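Local atomic coordinates of 16S rRNA processing protein (PDB entry 2F1L), a protein that probably assists the final step of 30S ribosomal subunit assembly, possibly that of the head region, and is needed for efficient processing of 16S rRNA. Residues V38-T42 against D43-N47; D85-E88 against E89-F93; Y114-Q117 against L118-L121. All coordinates share one frame; numbering follows the deposited sequence. Where two conformers were deposited one is given.

Overall arrangement
All three contacts are local, each formed within one continuous run of chain, but they differ in burial and chemistry. Contact 1, partly buried and with its centre about 3 Å from that of the chain, lies where the N-terminal domain meets the PRC-barrel domain; its hydroxyls bind backbone carbonyls. Contact 2, in the same N-terminal domain with its centre about 22 Å from that of contact 1, is a surface helix held by a carboxylate cap and a salt bridge. Contact 3 belongs to the PRC-barrel domain and is partly buried: a leucine side inward, a histidine-glutamate pair outward. The centres of contacts 2 and 3 are about 41 Å apart, on opposite sides of the chain's centre.

Contact 1 of 3, residues V38-T42 against D43-N47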
loop_
_atom_site.group_PDB
_atom_site.type_symbol
_atom_site.label_atom_id
_atom_site.label_comp_id
_atom_site.label_asym_id
_atom_site.label_seq_id
_atom_site.Cartn_x
_atom_site.Cartn_y
_atom_site.Cartn_z
ATOM N N VAL A 38 -5.558 15.458 -8.532
ATOM C CA VAL A 38 -4.710 15.393 -7.365
ATOM C C VAL A 38 -4.478 13.929 -7.031
ATOM O O VAL A 38 -5.418 13.141 -6.992
ATOM C CB VAL A 38 -5.406 16.116 -6.183
ATOM C CG1 VAL A 38 -4.801 15.743 -4.874
ATOM C CG2 VAL A 38 -5.292 17.628 -6.369
ATOM N N TYR A 39 -3.219 13.551 -6.841
ATOM C CA TYR A 39 -2.939 12.274 -6.248
ATOM C C TYR A 39 -2.924 12.495 -4.726
ATOM O O TYR A 39 -2.445 13.538 -4.243
ATOM C CB TYR A 39 -1.596 11.712 -6.729
ATOM C CG TYR A 39 -1.515 11.241 -8.175
ATOM C CD1 TYR A 39 -2.545 10.565 -8.774
ATOM C CD2 TYR A 39 -0.340 11.398 -8.903
ATOM C CE1 TYR A 39 -2.432 10.086 -10.084
ATOM C CE2 TYR A 39 -0.216 10.929 -10.198
ATOM C CZ TYR A 39 -1.272 10.280 -10.791
ATOM O OH TYR A 39 -1.178 9.824 -12.095
ATOM N N SER A 40 -3.466 11.544 -3.968
ATOM C CA SER A 40 -3.457 11.657 -2.504
ATOM C C SER A 40 -2.490 10.681 -1.875
ATOM O O SER A 40 -2.440 9.551 -2.290
ATOM C CB SER A 40 -4.834 11.373 -1.945
ATOM O OG SER A 40 -4.759 11.171 -0.556
ATOM N N PHE A 41 -1.768 11.106 -0.850
ATOM C CA PHE A 41 -0.808 10.251 -0.143
ATOM C C PHE A 41 -1.262 9.876 1.278
ATOM O O PHE A 41 -0.473 9.324 2.115
ATOM C CB PHE A 41 0.568 10.958 -0.099
ATOM C CG PHE A 41 1.083 11.391 -1.457
ATOM C CD1 PHE A 41 0.869 10.600 -2.584
ATOM C CD2 PHE A 41 1.823 12.556 -1.597
ATOM C CE1 PHE A 41 1.319 11.005 -3.836
ATOM C CE2 PHE A 41 2.282 12.979 -2.852
ATOM C CZ PHE A 41 2.040 12.195 -3.964
ATOM N N THR A 42 -2.515 10.181 1.558
ATOM C CA THR A 42 -3.095 9.979 2.874
ATOM C C THR A 42 -3.678 8.561 3.005
ATOM O O THR A 42 -3.926 7.887 2.021
ATOM C CB THR A 42 -4.220 10.999 3.152
ATOM O OG1 THR A 42 -5.309 10.833 2.206
ATOM C CG2 THR A 42 -3.680 12.410 3.024
ATOM N N ASP A 43 -3.840 8.125 4.253
ATOM C CA ASP A 43 -4.491 6.884 4.568
ATOM C C ASP A 43 -5.602 7.245 5.526
ATOM O O ASP A 43 -5.336 7.818 6.544
ATOM C CB ASP A 43 -3.509 5.963 5.273
ATOM C CG ASP A 43 -4.088 4.619 5.544
ATOM O OD1 ASP A 43 -5.262 4.383 5.145
ATOM O OD2 ASP A 43 -3.350 3.801 6.150
ATOM N N PRO A 44 -6.874 6.995 5.161
ATOM C CA PRO A 44 -7.527 6.538 3.956
ATOM C C PRO A 44 -7.229 7.466 2.804
ATOM O O PRO A 44 -6.895 8.641 3.034
ATOM C CB PRO A 44 -9.006 6.716 4.294
ATOM C CG PRO A 44 -9.085 6.617 5.745
ATOM C CD PRO A 44 -7.861 7.271 6.218
ATOM N N LEU A 45 -7.429 6.989 1.573
ATOM C CA LEU A 45 -7.176 7.847 0.425
ATOM C C LEU A 45 -7.892 9.204 0.499
ATOM O O LEU A 45 -7.354 10.220 0.039
ATOM C CB LEU A 45 -7.570 7.152 -0.868
ATOM C CG LEU A 45 -6.984 7.700 -2.179
ATOM C CD1 LEU A 45 -5.499 7.620 -2.176
ATOM C CD2 LEU A 45 -7.532 6.888 -3.340
ATOM N N ASP A 46 -9.101 9.238 1.055
ATOM C CA ASP A 46 -9.927 10.445 0.912
ATOM C C ASP A 46 -9.683 11.449 2.010
ATOM O O ASP A 46 -10.291 12.482 2.046
ATOM C CB ASP A 46 -11.422 10.104 0.817
ATOM C CG ASP A 46 -11.984 9.584 2.097
ATOM O OD1 ASP A 46 -11.219 9.493 3.076
ATOM O OD2 ASP A 46 -13.187 9.230 2.108
ATOM N N ASN A 47 -8.757 11.129 2.884
ATOM C CA ASN A 47 -8.468 11.906 4.032
ATOM C C ASN A 47 -7.858 13.241 3.684
ATOM O O ASN A 47 -8.020 14.204 4.395
ATOM C CB ASN A 47 -7.520 11.106 4.908
ATOM C CG ASN A 47 -7.271 11.768 6.220
ATOM O OD1 ASN A 47 -8.212 12.077 6.921
ATOM N ND2 ASN A 47 -6.001 12.028 6.551
#
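Ser40 and Thr42 reach across to the carbonyls of Leu45 and Pro44 where strand 35-40 of the N-terminal domain runs out into an ST turn and then a loop. The turn is made by Ser40 OG, which accepts from Thr42 N at 3.2 Å with a nearly straight N-H...O angle of 167°. Ser40 OG also donates to Leu45 O at 2.8 Å, so one oxygen ties the strand end both to the residue two further on and to the returning loop. Ser40 OG stands anti to the backbone N (chi1 166°), which carries it over to that carbonyl.

The second hydroxyl bond runs from Thr42 OG1 to Pro44 O, 2.8 Å long. Pro44 O also accepts from Asn47 N, and the peptide before Pro44 is cis, which probably helps the chain double back here. Thr42 OG1 in turn accepts from the backbone N of Leu48.

Packing between the side chains is modest. CB of Asn47 lies against CB and OG1 of Thr42.

From within the loop, Leu45 and Asp46 form backbone bonds with Val169 and Leu170 of the PRC-barrel domain, and Tyr39 on the strand stacks on Phe187 of the second subunit. Back at the strand end, Leu45 CD1 sits 3.8 Å from Ser40 CB.

Contact 2 of 3, residues D85-E88 against E89-F93; sequences DDRE and EARTF
Asp86 caps the short helix 87-91, its carboxylate turned back over the first turn to meet Glu89. The backbone side is the tight part. Asp86 OD2 takes both Glu88 N at 2.9 Å and Glu89 N at 3.3 Å, the two donors arriving from the same face of the carboxylate, above its plane. CG of Asp86 lies between the backbone N and the carbonyl carbon (chi1 69°), which folds the acid over these amides. Ala90 N to Asp86 O (3.1 Å) and Arg91 N to Arg87 O continue the helical bonding.

Toward solvent the contact is made by long side chains. Arg91 grips Glu88 side-on: NE meets OE1 at 2.7 Å, and NH1 meets OE2 at 3.0 Å through that oxygen's syn lone pair. The groups lie side by side, their planes 38° apart. Arg91 NH1 also comes within 3.3 Å of Arg87 NE, two like charges whose repulsion the carboxylate of Glu88 probably eases. A water accepts from Arg87 NH2 and, weakly, from Arg91 NH1.

Arg87 NH1 binds Gly31 O, and Ala90 packs on Val29, laying the helix against strand 29-30; Phe93 touches Leu84, in the loop after strand 76-81.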
loop_
_atom_site.group_PDB
_atom_site.type_symbol
_atom_site.label_atom_id
_atom_site.label_comp_id
_atom_site.label_asym_id
_atom_site.label_seq_id
_atom_site.Cartn_x
_atom_site.Cartn_y
_atom_site.Cartn_z
ATOM N N ASP A 85 -11.386 29.233 -10.838
ATOM C CA ASP A 85 -12.649 28.970 -11.542
ATOM C C ASP A 85 -12.600 28.732 -13.045
ATOM O O ASP A 85 -13.640 28.740 -13.685
ATOM C CB ASP A 85 -13.628 30.084 -11.224
ATOM C CG ASP A 85 -13.797 30.273 -9.743
ATOM O OD1 ASP A 85 -14.047 29.282 -9.027
ATOM O OD2 ASP A 85 -13.669 31.412 -9.280
ATOM N N ASP A 86 -11.428 28.510 -13.634
ATOM C CA ASP A 86 -11.399 27.911 -14.995
ATOM C C ASP A 86 -10.189 27.057 -15.254
ATOM O O ASP A 86 -9.155 27.155 -14.583
ATOM C CB ASP A 86 -11.462 28.977 -16.076
ATOM C CG ASP A 86 -10.217 29.776 -16.126
ATOM O OD1 ASP A 86 -10.058 30.590 -15.220
ATOM O OD2 ASP A 86 -9.380 29.538 -17.008
ATOM N N ARG A 87 -10.330 26.229 -16.276
ATOM C CA ARG A 87 -9.313 25.215 -16.600
ATOM C C ARG A 87 -7.972 25.840 -16.881
ATOM O O ARG A 87 -6.963 25.262 -16.584
ATOM C CB ARG A 87 -9.784 24.384 -17.789
ATOM C CG ARG A 87 -8.871 23.228 -18.248
ATOM C CD ARG A 87 -9.439 22.699 -19.538
ATOM N NE ARG A 87 -8.777 21.516 -20.070
ATOM C CZ ARG A 87 -8.980 20.285 -19.628
ATOM N NH1 ARG A 87 -9.807 20.031 -18.628
ATOM N NH2 ARG A 87 -8.370 19.292 -20.209
ATOM N N GLU A 88 -7.949 27.034 -17.445
ATOM C CA GLU A 88 -6.702 27.612 -17.903
ATOM C C GLU A 88 -5.860 28.130 -16.753
ATOM O O GLU A 88 -4.652 27.902 -16.767
ATOM C CB GLU A 88 -6.969 28.685 -18.948
ATOM C CG GLU A 88 -7.662 28.143 -20.172
ATOM C CD GLU A 88 -7.032 26.842 -20.693
ATOM O OE1 GLU A 88 -5.790 26.798 -20.881
ATOM O OE2 GLU A 88 -7.772 25.856 -20.898
ATOM N N GLU A 89 -6.453 28.816 -15.767
ATOM C CA GLU A 89 -5.693 29.141 -14.564
ATOM C C GLU A 89 -5.262 27.838 -13.836
ATOM O O GLU A 89 -4.123 27.732 -13.347
ATOM C CB GLU A 89 -6.493 30.065 -13.645
ATOM C CG GLU A 89 -5.737 30.538 -12.401
ATOM C CD GLU A 89 -4.569 31.447 -12.703
ATOM O OE1 GLU A 89 -4.753 32.459 -13.439
ATOM O OE2 GLU A 89 -3.468 31.151 -12.182
ATOM N N ALA A 90 -6.146 26.836 -13.807
ATOM C CA ALA A 90 -5.868 25.597 -13.120
ATOM C C ALA A 90 -4.614 24.857 -13.629
ATOM O O ALA A 90 -3.926 24.205 -12.820
ATOM C CB ALA A 90 -7.057 24.708 -13.150
ATOM N N ARG A 91 -4.329 24.956 -14.936
ATOM C CA ARG A 91 -3.174 24.313 -15.523
ATOM C C ARG A 91 -1.937 24.763 -14.795
ATOM O O ARG A 91 -1.024 23.983 -14.610
ATOM C CB ARG A 91 -2.983 24.733 -16.969
ATOM C CG ARG A 91 -3.810 24.025 -17.938
ATOM C CD ARG A 91 -3.496 24.489 -19.400
ATOM N NE ARG A 91 -4.720 24.399 -20.184
ATOM C CZ ARG A 91 -5.161 23.272 -20.735
ATOM N NH1 ARG A 91 -6.327 23.251 -21.425
ATOM N NH2 ARG A 91 -4.438 22.156 -20.595
ATOM N N THR A 92 -1.904 26.032 -14.404
ATOM C CA THR A 92 -0.735 26.596 -13.770
ATOM C C THR A 92 -0.505 26.059 -12.389
ATOM O O THR A 92 0.536 26.299 -11.846
ATOM C CB THR A 92 -0.806 28.136 -13.682
ATOM O OG1 THR A 92 -1.770 28.511 -12.716
ATOM C CG2 THR A 92 -1.215 28.734 -15.026
ATOM N N PHE A 93 -1.445 25.304 -11.829
ATOM C CA PHE A 93 -1.245 24.636 -10.536
ATOM C C PHE A 93 -0.562 23.294 -10.627
ATOM O O PHE A 93 -0.194 22.711 -9.585
ATOM C CB PHE A 93 -2.574 24.514 -9.795
ATOM C CG PHE A 93 -2.971 25.789 -9.166
ATOM C CD1 PHE A 93 -3.274 26.882 -9.958
ATOM C CD2 PHE A 93 -2.901 25.951 -7.790
ATOM C CE1 PHE A 93 -3.575 28.110 -9.387
ATOM C CE2 PHE A 93 -3.210 27.182 -7.194
ATOM C CZ PHE A 93 -3.531 28.264 -7.996
HETATM O O HOH W 1 -6.540 19.984 -22.288
#

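Contact 3 of 3, residues Y114-Q117 against L118-L121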
loop_
_atom_site.group_PDB
_atom_site.type_symbol
_atom_site.label_atom_id
_atom_site.label_comp_id
_atom_site.label_asym_id
_atom_site.label_seq_id
_atom_site.Cartn_x
_atom_site.Cartn_y
_atom_site.Cartn_z
ATOM N N TYR A 114 -7.833 4.346 16.458
ATOM C CA TYR A 114 -7.469 3.216 17.259
ATOM C C TYR A 114 -7.819 1.990 16.473
ATOM O O TYR A 114 -8.766 1.967 15.697
ATOM C CB TYR A 114 -8.239 3.184 18.563
ATOM C CG TYR A 114 -7.817 4.227 19.532
ATOM C CD1 TYR A 114 -6.487 4.322 19.940
ATOM C CD2 TYR A 114 -8.752 5.108 20.073
ATOM C CE1 TYR A 114 -6.093 5.279 20.862
ATOM C CE2 TYR A 114 -8.377 6.067 20.993
ATOM C CZ TYR A 114 -7.047 6.151 21.383
ATOM O OH TYR A 114 -6.687 7.106 22.302
ATOM N N TRP A 115 -7.021 0.967 16.700
ATOM C CA TRP A 115 -7.313 -0.375 16.240
ATOM C C TRP A 115 -8.712 -0.844 16.637
ATOM O O TRP A 115 -9.406 -1.493 15.848
ATOM C CB TRP A 115 -6.291 -1.337 16.849
ATOM C CG TRP A 115 -5.063 -1.530 16.065
ATOM C CD1 TRP A 115 -4.562 -0.744 15.041
ATOM C CD2 TRP A 115 -4.149 -2.602 16.235
ATOM N NE1 TRP A 115 -3.391 -1.292 14.557
ATOM C CE2 TRP A 115 -3.108 -2.426 15.285
ATOM C CE3 TRP A 115 -4.106 -3.710 17.104
ATOM C CZ2 TRP A 115 -2.024 -3.315 15.195
ATOM C CZ3 TRP A 115 -3.034 -4.598 17.007
ATOM C CH2 TRP A 115 -2.005 -4.388 16.062
ATOM N N HIS A 116 -9.111 -0.543 17.857
ATOM C CA HIS A 116 -10.349 -1.083 18.353
ATOM C C HIS A 116 -11.551 -0.300 17.715
ATOM O O HIS A 116 -12.649 -0.847 17.594
ATOM C CB HIS A 116 -10.306 -1.188 19.914
ATOM C CG HIS A 116 -9.119 -1.970 20.448
ATOM N ND1 HIS A 116 -8.550 -3.035 19.775
ATOM C CD2 HIS A 116 -8.413 -1.846 21.601
ATOM C CE1 HIS A 116 -7.545 -3.523 20.483
ATOM N NE2 HIS A 116 -7.439 -2.816 21.593
ATOM N N GLN A 117 -11.333 0.933 17.245
ATOM C CA GLN A 117 -12.346 1.650 16.441
ATOM C C GLN A 117 -12.655 1.043 15.048
ATOM O O GLN A 117 -13.741 1.191 14.554
ATOM C CB GLN A 117 -11.905 3.084 16.222
ATOM C CG GLN A 117 -11.902 3.945 17.449
ATOM C CD GLN A 117 -11.564 5.358 17.071
ATOM O OE1 GLN A 117 -10.520 5.605 16.469
ATOM N NE2 GLN A 117 -12.469 6.289 17.359
ATOM N N LEU A 118 -11.680 0.401 14.410
ATOM C CA LEU A 118 -11.872 -0.274 13.119
ATOM C C LEU A 118 -12.573 -1.647 13.211
ATOM O O LEU A 118 -13.242 -2.058 12.262
ATOM C CB LEU A 118 -10.520 -0.422 12.413
ATOM C CG LEU A 118 -9.805 0.928 12.182
ATOM C CD1 LEU A 118 -8.435 0.685 11.600
ATOM C CD2 LEU A 118 -10.621 1.877 11.301
ATOM N N GLU A 119 -12.414 -2.331 14.346
ATOM C CA GLU A 119 -13.061 -3.621 14.608
ATOM C C GLU A 119 -14.561 -3.530 14.447
ATOM O O GLU A 119 -15.205 -2.656 15.011
ATOM C CB GLU A 119 -12.732 -4.116 16.016
ATOM C CG GLU A 119 -11.445 -4.901 16.057
ATOM C CD GLU A 119 -10.753 -4.926 17.413
ATOM O OE1 GLU A 119 -11.414 -4.808 18.475
ATOM O OE2 GLU A 119 -9.515 -5.077 17.397
ATOM N N GLY A 120 -15.119 -4.440 13.672
ATOM C CA GLY A 120 -16.551 -4.472 13.453
ATOM C C GLY A 120 -17.009 -3.672 12.260
ATOM O O GLY A 120 -18.163 -3.744 11.914
ATOM N N LEU A 121 -16.121 -2.925 11.605
ATOM C CA LEU A 121 -16.516 -2.203 10.396
ATOM C C LEU A 121 -16.752 -3.172 9.267
ATOM O O LEU A 121 -15.992 -4.152 9.096
ATOM C CB LEU A 121 -15.453 -1.215 9.970
ATOM C CG LEU A 121 -15.253 0.030 10.834
ATOM C CD1 LEU A 121 -14.173 0.874 10.239
ATOM C CD2 LEU A 121 -16.525 0.805 10.928
#
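Trp115 O accepts two weak backbone bonds, from Leu118 N and Glu119 N, in a loosely bonded helical turn that passes directly into a type II beta turn from Leu118 to Leu121. This segment leads into strand 122-125 of the PRC-barrel domain. Gly120 takes the positive phi of the beta turn, and the bond from Leu121 N to Leu118 O closes it.

On the inner side, Leu118 sets CG 3.8 Å from Tyr114 O, while its side chain packs on Leu137 and Ile172 of the barrel strands. Leu121 also rests on Ile172. At the start of the helix, Gln117, its side chain extended beyond CG, reaches along the first turn so that OE1 accepts from Tyr114 N at 3.0 Å, a nearly straight bond (172°).

The outer side is polar. His116 and Glu119 lie alongside one another, pointing the same way, with ring and carboxylate planes 44° apart. CG of His116 is anti to its carbonyl carbon (chi1 -54°), bringing the ring edge up to the acid. ND1 of His116 donates at 3.3 Å to OE2 of Glu119, with the oxygen close to the ring plane but the nitrogen above the plane of the carboxylate.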